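FBP protein (Leishmania major, PDB 5OFU) catalyses the hydrolysis of fructose 1,6-bisphosphate to fructose 6-phosphate and phosphate, working as a magnesium-dependent homotetramer of the class 1 fructose-1,6-bisphosphatase family. Local coordinates at the interface of chains A and B. Numbering follows the deposited sequence. Chains: chain A/B, FBP protein.

Contact 1: the interface of chains A and B. Residues chain A 46-47, 129-130, 132, 173-174; chain B 175-176.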
loop_
_atom_site.group_PDB
_atom_site.type_symbol
_atom_site.label_atom_id
_atom_site.label_comp_id
_atom_site.label_asym_id
_atom_site.label_seq_id
_atom_site.Cartn_x
_atom_site.Cartn_y
_atom_site.Cartn_z
ATOM N N ILE A 46 4.705 -7.046 10.427
ATOM C CA ILE A 46 5.450 -8.217 9.969
ATOM C C ILE A 46 5.972 -8.042 8.548
ATOM O O ILE A 46 7.110 -8.434 8.259
ATOM C CB ILE A 46 4.599 -9.509 10.104
ATOM C CG1 ILE A 46 4.502 -9.873 11.576
ATOM C CG2 ILE A 46 5.217 -10.691 9.352
ATOM C CD1 ILE A 46 3.510 -10.975 11.855
ATOM N N ARG A 47 5.171 -7.432 7.679
ATOM C CA ARG A 47 5.598 -7.172 6.312
ATOM C C ARG A 47 6.780 -6.177 6.255
ATOM O O ARG A 47 7.654 -6.288 5.396
ATOM C CB ARG A 47 4.425 -6.717 5.440
ATOM C CG ARG A 47 4.785 -6.692 3.964
ATOM C CD ARG A 47 3.683 -6.946 2.949
ATOM N NE ARG A 47 4.096 -6.446 1.629
ATOM C CZ ARG A 47 3.435 -5.607 0.800
ATOM N NH1 ARG A 47 2.203 -5.122 1.053
ATOM N NH2 ARG A 47 4.023 -5.270 -0.359
ATOM N N ASN A 129 11.941 -14.217 7.967
ATOM C CA ASN A 129 10.746 -13.659 7.340
ATOM C C ASN A 129 10.033 -14.624 6.391
ATOM O O ASN A 129 9.521 -14.226 5.339
ATOM C CB ASN A 129 11.062 -12.308 6.666
ATOM C CG ASN A 129 10.882 -11.137 7.612
ATOM O OD1 ASN A 129 11.847 -10.436 7.925
ATOM N ND2 ASN A 129 9.635 -10.914 8.074
ATOM N N VAL A 130 9.986 -15.892 6.785
ATOM C CA VAL A 130 9.133 -16.873 6.115
ATOM C C VAL A 130 7.770 -16.954 6.853
ATOM O O VAL A 130 7.464 -16.087 7.673
ATOM C CB VAL A 130 9.864 -18.218 5.930
ATOM C CG1 VAL A 130 11.154 -17.985 5.145
ATOM C CG2 VAL A 130 10.146 -18.922 7.260
ATOM N N VAL A 132 4.610 -17.152 9.106
ATOM C CA VAL A 132 4.304 -17.116 10.534
ATOM C C VAL A 132 2.797 -16.849 10.660
ATOM O O VAL A 132 2.111 -16.711 9.648
ATOM C CB VAL A 132 5.102 -16.026 11.288
ATOM C CG1 VAL A 132 6.533 -16.469 11.490
ATOM C CG2 VAL A 132 5.043 -14.676 10.571
ATOM N N TYR A 173 0.534 -15.354 7.853
ATOM C CA TYR A 173 1.284 -14.262 7.235
ATOM C C TYR A 173 2.354 -14.919 6.359
ATOM O O TYR A 173 3.464 -15.184 6.809
ATOM C CB TYR A 173 1.907 -13.366 8.307
ATOM C CG TYR A 173 0.933 -12.925 9.381
ATOM C CD1 TYR A 173 -0.099 -12.034 9.100
ATOM C CD2 TYR A 173 1.050 -13.401 10.679
ATOM C CE1 TYR A 173 -0.988 -11.623 10.091
ATOM C CE2 TYR A 173 0.162 -13.015 11.674
ATOM C CZ TYR A 173 -0.853 -12.124 11.375
ATOM O OH TYR A 173 -1.723 -11.733 12.370
ATOM N N GLY A 174 1.980 -15.206 5.115
ATOM C CA GLY A 174 2.880 -15.803 4.125
ATOM C C GLY A 174 3.159 -14.887 2.937
ATOM O O GLY A 174 3.200 -13.662 3.079
ATOM N N SER B 175 6.814 -13.652 4.585
ATOM C CA SER B 175 6.052 -12.760 5.459
ATOM C C SER B 175 6.491 -11.299 5.268
ATOM O O SER B 175 5.701 -10.386 5.465
ATOM C CB SER B 175 6.178 -13.188 6.923
ATOM O OG SER B 175 7.486 -12.991 7.416
ATOM N N ALA B 176 7.757 -11.111 4.901
ATOM C CA ALA B 176 8.250 -9.886 4.296
ATOM C C ALA B 176 8.931 -10.255 2.984
ATOM O O ALA B 176 9.182 -11.432 2.721
ATOM C CB ALA B 176 9.230 -9.194 5.228
#

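Contact 2: the interface of chains A and B. Residues chain A 124, 218, 248-250; chain B 245, 247, 262.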
loop_
_atom_site.group_PDB
_atom_site.type_symbol
_atom_site.label_atom_id
_atom_site.label_comp_id
_atom_site.label_asym_id
_atom_site.label_seq_id
_atom_site.Cartn_x
_atom_site.Cartn_y
_atom_site.Cartn_z
ATOM N N SER A 124 10.532 -18.898 15.681
ATOM C CA SER A 124 11.847 -19.242 15.149
ATOM C C SER A 124 11.999 -18.913 13.647
ATOM O O SER A 124 13.133 -18.880 13.148
ATOM C CB SER A 124 12.175 -20.719 15.393
ATOM O OG SER A 124 11.636 -21.547 14.369
ATOM N N ASN A 218 9.023 -32.701 12.484
ATOM C CA ASN A 218 10.458 -32.425 12.652
ATOM C C ASN A 218 11.242 -33.726 12.882
ATOM O O ASN A 218 11.351 -34.196 14.012
ATOM C CB ASN A 218 10.710 -31.440 13.812
ATOM C CG ASN A 218 12.169 -31.003 13.908
ATOM O OD1 ASN A 218 13.074 -31.588 13.286
ATOM N ND2 ASN A 218 12.411 -29.968 14.687
ATOM N N TYR A 248 8.063 -29.250 6.089
ATOM C CA TYR A 248 7.991 -28.708 7.447
ATOM C C TYR A 248 8.589 -27.304 7.490
ATOM O O TYR A 248 9.800 -27.123 7.532
ATOM C CB TYR A 248 8.681 -29.641 8.418
ATOM C CG TYR A 248 8.436 -29.355 9.883
ATOM C CD1 TYR A 248 7.223 -29.702 10.496
ATOM C CD2 TYR A 248 9.428 -28.790 10.676
ATOM C CE1 TYR A 248 7.014 -29.479 11.848
ATOM C CE2 TYR A 248 9.224 -28.557 12.032
ATOM C CZ TYR A 248 8.023 -28.907 12.611
ATOM O OH TYR A 248 7.849 -28.698 13.948
ATOM N N ILE A 249 7.693 -26.326 7.419
ATOM C CA ILE A 249 8.027 -24.917 7.464
ATOM C C ILE A 249 8.611 -24.536 8.828
ATOM O O ILE A 249 9.503 -23.719 8.890
ATOM C CB ILE A 249 6.777 -24.053 7.132
ATOM C CG1 ILE A 249 6.308 -24.301 5.684
ATOM C CG2 ILE A 249 7.045 -22.565 7.343
ATOM C CD1 ILE A 249 4.904 -23.800 5.393
ATOM N N GLY A 250 8.097 -25.123 9.903
ATOM C CA GLY A 250 8.489 -24.750 11.275
ATOM C C GLY A 250 7.532 -23.782 11.977
ATOM O O GLY A 250 7.802 -23.345 13.097
ATOM N N SER B 245 17.902 -29.838 14.205
ATOM C CA SER B 245 16.519 -29.509 13.898
ATOM C C SER B 245 16.318 -29.614 12.386
ATOM O O SER B 245 17.217 -29.258 11.618
ATOM C CB SER B 245 16.225 -28.099 14.383
ATOM O OG SER B 245 14.833 -27.841 14.352
ATOM N N ARG B 247 14.161 -28.496 8.894
ATOM C CA ARG B 247 13.308 -27.494 8.253
ATOM C C ARG B 247 13.320 -27.697 6.760
ATOM O O ARG B 247 14.377 -27.802 6.158
ATOM C CB ARG B 247 13.805 -26.073 8.544
ATOM C CG ARG B 247 13.663 -25.613 9.987
ATOM C CD ARG B 247 12.208 -25.466 10.353
ATOM N NE ARG B 247 12.014 -24.907 11.689
ATOM C CZ ARG B 247 11.946 -25.597 12.830
ATOM N NH1 ARG B 247 12.109 -26.933 12.873
ATOM N NH2 ARG B 247 11.719 -24.931 13.962
ATOM N N TYR B 262 20.600 -18.062 9.399
ATOM C CA TYR B 262 20.644 -18.895 10.605
ATOM C C TYR B 262 21.876 -19.815 10.630
ATOM O O TYR B 262 22.354 -20.193 11.705
ATOM C CB TYR B 262 19.382 -19.767 10.699
ATOM C CG TYR B 262 18.060 -19.059 10.966
ATOM C CD1 TYR B 262 17.849 -17.695 10.668
ATOM C CD2 TYR B 262 16.990 -19.772 11.477
ATOM C CE1 TYR B 262 16.619 -17.088 10.913
ATOM C CE2 TYR B 262 15.769 -19.175 11.712
ATOM C CZ TYR B 262 15.580 -17.835 11.442
ATOM O OH TYR B 262 14.354 -17.253 11.693
HETATM O O HOH W 1 12.788 -21.967 12.091
#

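Contact 1: the interface of chains A and B
B:Ser175 reaches across the A-B interface of this tetrameric class 1 fructose-1,6-bisphosphatase and meets A:Asn129 and A:Val130, supported by the end of helix 27-47 and the end of strand 165-173 of chain A. The insertion is lopsided: B:Ser175 has 80 Å² of its surface hidden by chain A, against 20 Å² for B:Ala176 and at most 16 Å² for any chain A residue here.

Hydrogen bonding centres on the serine hydroxyl. A:Asn129 donates from its carboxamide ND2 to B:Ser175 OG over 3.1 Å. The N-H points almost straight at the oxygen (170° at H), and OG lies practically in the amide plane. B:Ser175 OG in turn donates to the backbone A:Val130 O, also at 3.1 Å, from above the carbonyl plane. OG thus accepts from a side chain and gives to a main chain, a pairing that would restrict its rotation, although A:Asn129 O, 3.2 Å from B:Ser175 OG, could compete for the hydroxyl hydrogen. Its torsion agrees: OG stands between the backbone N and the carbonyl carbon (chi1 68°), turned towards both partners. Alongside, the amide B:Ser175 N approaches A:Asn129 O at 2.9 Å, but the bent angle of 126° at H makes this bond weak.

Apolar contacts fall on B:Ser175 CB, flanking its bond to OG. A:Ile46 directs its CG2 branch, anti to the backbone N, at B:Ser175 CB (3.6 Å). From strand 132-140, A:Val132 sends its CG2 methyl to B:Ser175 CB, more loosely at 4.1 Å. Separately, a polar group, the backbone carbonyl A:Tyr173 O, also borders CB.

B:Ala176 extends the packing. The methyl B:Ala176 CB lies against the carboxamide carbon A:Asn129 CG at 3.5 Å, so one asparagine side chain serves both chain B residues. B:Ala176 CB also rests by the backbone A:Arg47 O at 3.3 Å, near the end of the helix; the arginine side chain itself is poorly ordered.

Contact 2: the interface of chains A and B
B:Arg247 enters chain A between A:Ser124 and the A:Tyr248 to A:Gly250 segment, with 50 Å² of its surface hidden there. Its chain bends at chi2 (-67°), and the guanidinium lays one face against A:Gly250, whose CA sits 3.5 Å above the plane. B:Arg247 NH1 comes to the rim of the tyrosine ring, 3.4 Å from A:Tyr248 CE2, with ring and guanidinium planes 74° apart; this is an edge approach, not a stack. From another edge, B:Arg247 NH2 points at A:Ser124 OG over 3.4 Å, a nearly straight but weak hydrogen bond.

A:Ser124, on the 3-10 helix 123-125, has 36 Å² hidden and takes partners on both hydroxyl and carbonyl. Water 1 joins A:Ser124 OG (2.6 Å) to B:Arg247 NE, adding a second, indirect link between the two residues. The phenol of B:Tyr262, at the end of helix 252-262, donates through OH to A:Ser124 O, tilted 33° from the carbonyl plane.

Beside the arginine, A:Asn218 donates from ND2 to the hydroxyl B:Ser245 OG at 3.2 Å.

A:Asn218, A:Tyr248 and B:Arg247 all belong to the fructose 6-phosphate site, which identifies this as an active site shared between subunits: as is usual in this family, chain B supplies an arginine for the sugar's 6-phosphate, whose placement the chain A contacts probably help to set.

The C-alpha centres of contact 1 and contact 2 lie about 15 Å apart along one two-fold interface, and each recurs with the chains exchanged. No residue is common to both. They are nevertheless close in chain A's sequence, since contact 1 uses the loop at 129-130 and contact 2 the short 3-10 helix at 123-125. Contact 1 contains none of the residues that bind fructose 6-phosphate, whereas contact 2 contains several. The short chain A stretch 123-130 reaches both contacts and may link them mechanically; the T-state structure alone does not show whether they move together.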